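Local coordinates for hypothetical protein PH1948 (Pyrococcus horikoshii, PDB 1WY7) that probably acts as an S-adenosylmethionine-dependent methyltransferase, thought to modify RNA, and was captured with S-adenosyl-L-homocysteine bound, at residues A35-W40 with L173-E178. Residues are numbered along the deposited sequence; the frame is centred on the assembly and turned at random.
Sequences ASELLW and LTTKIE
Helix 32-44 meets the edge strand 167-179 at a distance, the closest alpha carbons of segments 35-40 and 173-178 being CA of Glu37 and CA of Leu173, 8.2 Å apart. Within the helical segment the backbone bonds run regularly, from Leu39 N to Ala35 O and from Trp40 N to Ser36 O, while the strand is antiparallel to strand 191-202, with backbone hydrogen bonds joining Leu173 with Ile197, Thr175 with Val195 and Ile177 with Ile193. Glu37, Leu173 and Thr175 carry the whole contact, each with its CB directed at the opposing segment. The surface they bury is small, 126 Å² in all.

The seven-stranded sheet has the 3-2-1-4-5-7-6 order of the Rossmann-like class I methyltransferases, with 167-179 as one of its two outermost strands, and helix 32-44 precedes the first strand, 52-56. Glu37 is the residue through which segment 35-40 touches segment 173-178, side chain to side chain, and its side chain is about 13 Å from the bound S-adenosyl-L-homocysteine.

The chain of Glu37 bends at chi2 (-75°), and each oxygen of its carboxylate faces a different strand residue. OE2 lies 3.9 Å from CD1 of Leu173, and OE1 reaches to 4.2 Å from CG2 of Thr175. Both are van der Waals contacts of carboxylate oxygens with methyl groups. The leucine comes across the glutamate obliquely, offering one branch of its fork. Further along the strand, Lys176 O accepts a hydrogen bond from Asn33 ND2, a polar tie to the same helix.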
loop_
_atom_site.group_PDB
_atom_site.type_symbol
_atom_site.label_atom_id
_atom_site.label_comp_id
_atom_site.label_asym_id
_atom_site.label_seq_id
_atom_site.Cartn_x
_atom_site.Cartn_y
_atom_site.Cartn_z
ATOM N N ALA A 35 4.209 -7.164 -2.397
ATOM C CA ALA A 35 2.765 -7.098 -2.191
ATOM C C ALA A 35 2.267 -8.352 -1.479
ATOM O O ALA A 35 1.461 -8.270 -0.542
ATOM C CB ALA A 35 2.064 -6.952 -3.523
ATOM N N SER A 36 2.739 -9.511 -1.945
ATOM C CA SER A 36 2.393 -10.813 -1.361
ATOM C C SER A 36 2.797 -10.873 0.100
ATOM O O SER A 36 2.032 -11.337 0.930
ATOM C CB SER A 36 3.121 -11.964 -2.071
ATOM O OG SER A 36 2.653 -12.105 -3.390
ATOM N N GLU A 37 4.014 -10.435 0.405
ATOM C CA GLU A 37 4.512 -10.438 1.778
ATOM C C GLU A 37 3.627 -9.609 2.697
ATOM O O GLU A 37 3.194 -10.068 3.756
ATOM C CB GLU A 37 5.925 -9.857 1.844
ATOM C CG GLU A 37 7.026 -10.770 1.328
ATOM C CD GLU A 37 7.373 -11.917 2.286
ATOM O OE1 GLU A 37 8.365 -12.620 2.007
ATOM O OE2 GLU A 37 6.675 -12.126 3.307
ATOM N N LEU A 38 3.364 -8.374 2.291
ATOM C CA LEU A 38 2.560 -7.487 3.113
ATOM C C LEU A 38 1.172 -8.067 3.350
ATOM O O LEU A 38 0.709 -8.105 4.488
ATOM C CB LEU A 38 2.466 -6.094 2.456
ATOM C CG LEU A 38 1.602 -5.023 3.148
ATOM C CD1 LEU A 38 1.971 -3.629 2.629
ATOM C CD2 LEU A 38 0.116 -5.318 2.908
ATOM N N LEU A 39 0.524 -8.516 2.274
ATOM C CA LEU A 39 -0.828 -9.069 2.348
ATOM C C LEU A 39 -0.932 -10.377 3.123
ATOM O O LEU A 39 -1.868 -10.572 3.897
ATOM C CB LEU A 39 -1.388 -9.263 0.935
ATOM C CG LEU A 39 -1.758 -7.986 0.176
ATOM C CD1 LEU A 39 -1.923 -8.291 -1.297
ATOM C CD2 LEU A 39 -3.043 -7.411 0.749
ATOM N N TRP A 40 0.022 -11.277 2.914
ATOM C CA TRP A 40 -0.015 -12.547 3.619
ATOM C C TRP A 40 0.155 -12.305 5.106
ATOM O O TRP A 40 -0.529 -12.909 5.917
ATOM C CB TRP A 40 1.081 -13.483 3.124
ATOM C CG TRP A 40 0.744 -14.880 3.456
ATOM C CD1 TRP A 40 1.262 -15.639 4.466
ATOM C CD2 TRP A 40 -0.278 -15.670 2.838
ATOM N NE1 TRP A 40 0.619 -16.855 4.520
ATOM C CE2 TRP A 40 -0.332 -16.900 3.532
ATOM C CE3 TRP A 40 -1.159 -15.454 1.767
ATOM C CZ2 TRP A 40 -1.231 -17.913 3.191
ATOM C CZ3 TRP A 40 -2.054 -16.458 1.424
ATOM C CH2 TRP A 40 -2.083 -17.675 2.137
ATOM N N LEU A 173 9.214 -6.558 8.096
ATOM C CA LEU A 173 9.833 -7.566 7.251
ATOM C C LEU A 173 10.661 -6.847 6.206
ATOM O O LEU A 173 10.211 -5.865 5.610
ATOM C CB LEU A 173 8.776 -8.434 6.563
ATOM C CG LEU A 173 7.608 -9.010 7.381
ATOM C CD1 LEU A 173 7.072 -10.218 6.633
ATOM C CD2 LEU A 173 8.026 -9.402 8.792
ATOM N N THR A 174 11.872 -7.334 5.977
ATOM C CA THR A 174 12.741 -6.709 4.999
ATOM C C THR A 174 12.927 -7.590 3.764
ATOM O O THR A 174 13.241 -8.780 3.878
ATOM C CB THR A 174 14.101 -6.385 5.632
ATOM O OG1 THR A 174 13.885 -5.677 6.861
ATOM C CG2 THR A 174 14.940 -5.524 4.698
ATOM N N THR A 175 12.698 -7.003 2.590
ATOM C CA THR A 175 12.837 -7.697 1.307
ATOM C C THR A 175 13.361 -6.776 0.224
ATOM O O THR A 175 13.277 -5.554 0.325
ATOM C CB THR A 175 11.501 -8.252 0.748
ATOM O OG1 THR A 175 10.420 -7.428 1.195
ATOM C CG2 THR A 175 11.288 -9.697 1.156
ATOM N N LYS A 176 13.884 -7.384 -0.832
ATOM C CA LYS A 176 14.412 -6.646 -1.966
ATOM C C LYS A 176 13.381 -6.724 -3.073
ATOM O O LYS A 176 12.856 -7.799 -3.366
ATOM C CB LYS A 176 15.716 -7.285 -2.451
ATOM C CG LYS A 176 16.583 -7.816 -1.321
ATOM C CD LYS A 176 17.945 -8.305 -1.801
ATOM C CE LYS A 176 18.901 -7.145 -2.019
ATOM N NZ LYS A 176 20.291 -7.612 -2.279
ATOM N N ILE A 177 13.066 -5.590 -3.681
ATOM C CA ILE A 177 12.110 -5.594 -4.778
ATOM C C ILE A 177 12.817 -5.120 -6.028
ATOM O O ILE A 177 13.905 -4.551 -5.960
ATOM C CB ILE A 177 10.906 -4.664 -4.511
ATOM C CG1 ILE A 177 11.376 -3.208 -4.366
ATOM C CG2 ILE A 177 10.157 -5.139 -3.265
ATOM C CD1 ILE A 177 10.232 -2.211 -4.229
ATOM N N GLU A 178 12.202 -5.366 -7.172
ATOM C CA GLU A 178 12.775 -4.935 -8.430
ATOM C C GLU A 178 11.728 -4.151 -9.188
ATOM O O GLU A 178 10.665 -4.672 -9.519
ATOM C CB GLU A 178 13.230 -6.148 -9.244
ATOM C CG GLU A 178 14.267 -6.985 -8.521
ATOM C CD GLU A 178 14.790 -8.129 -9.358
ATOM O OE1 GLU A 178 13.983 -8.988 -9.774
ATOM O OE2 GLU A 178 16.016 -8.168 -9.597
#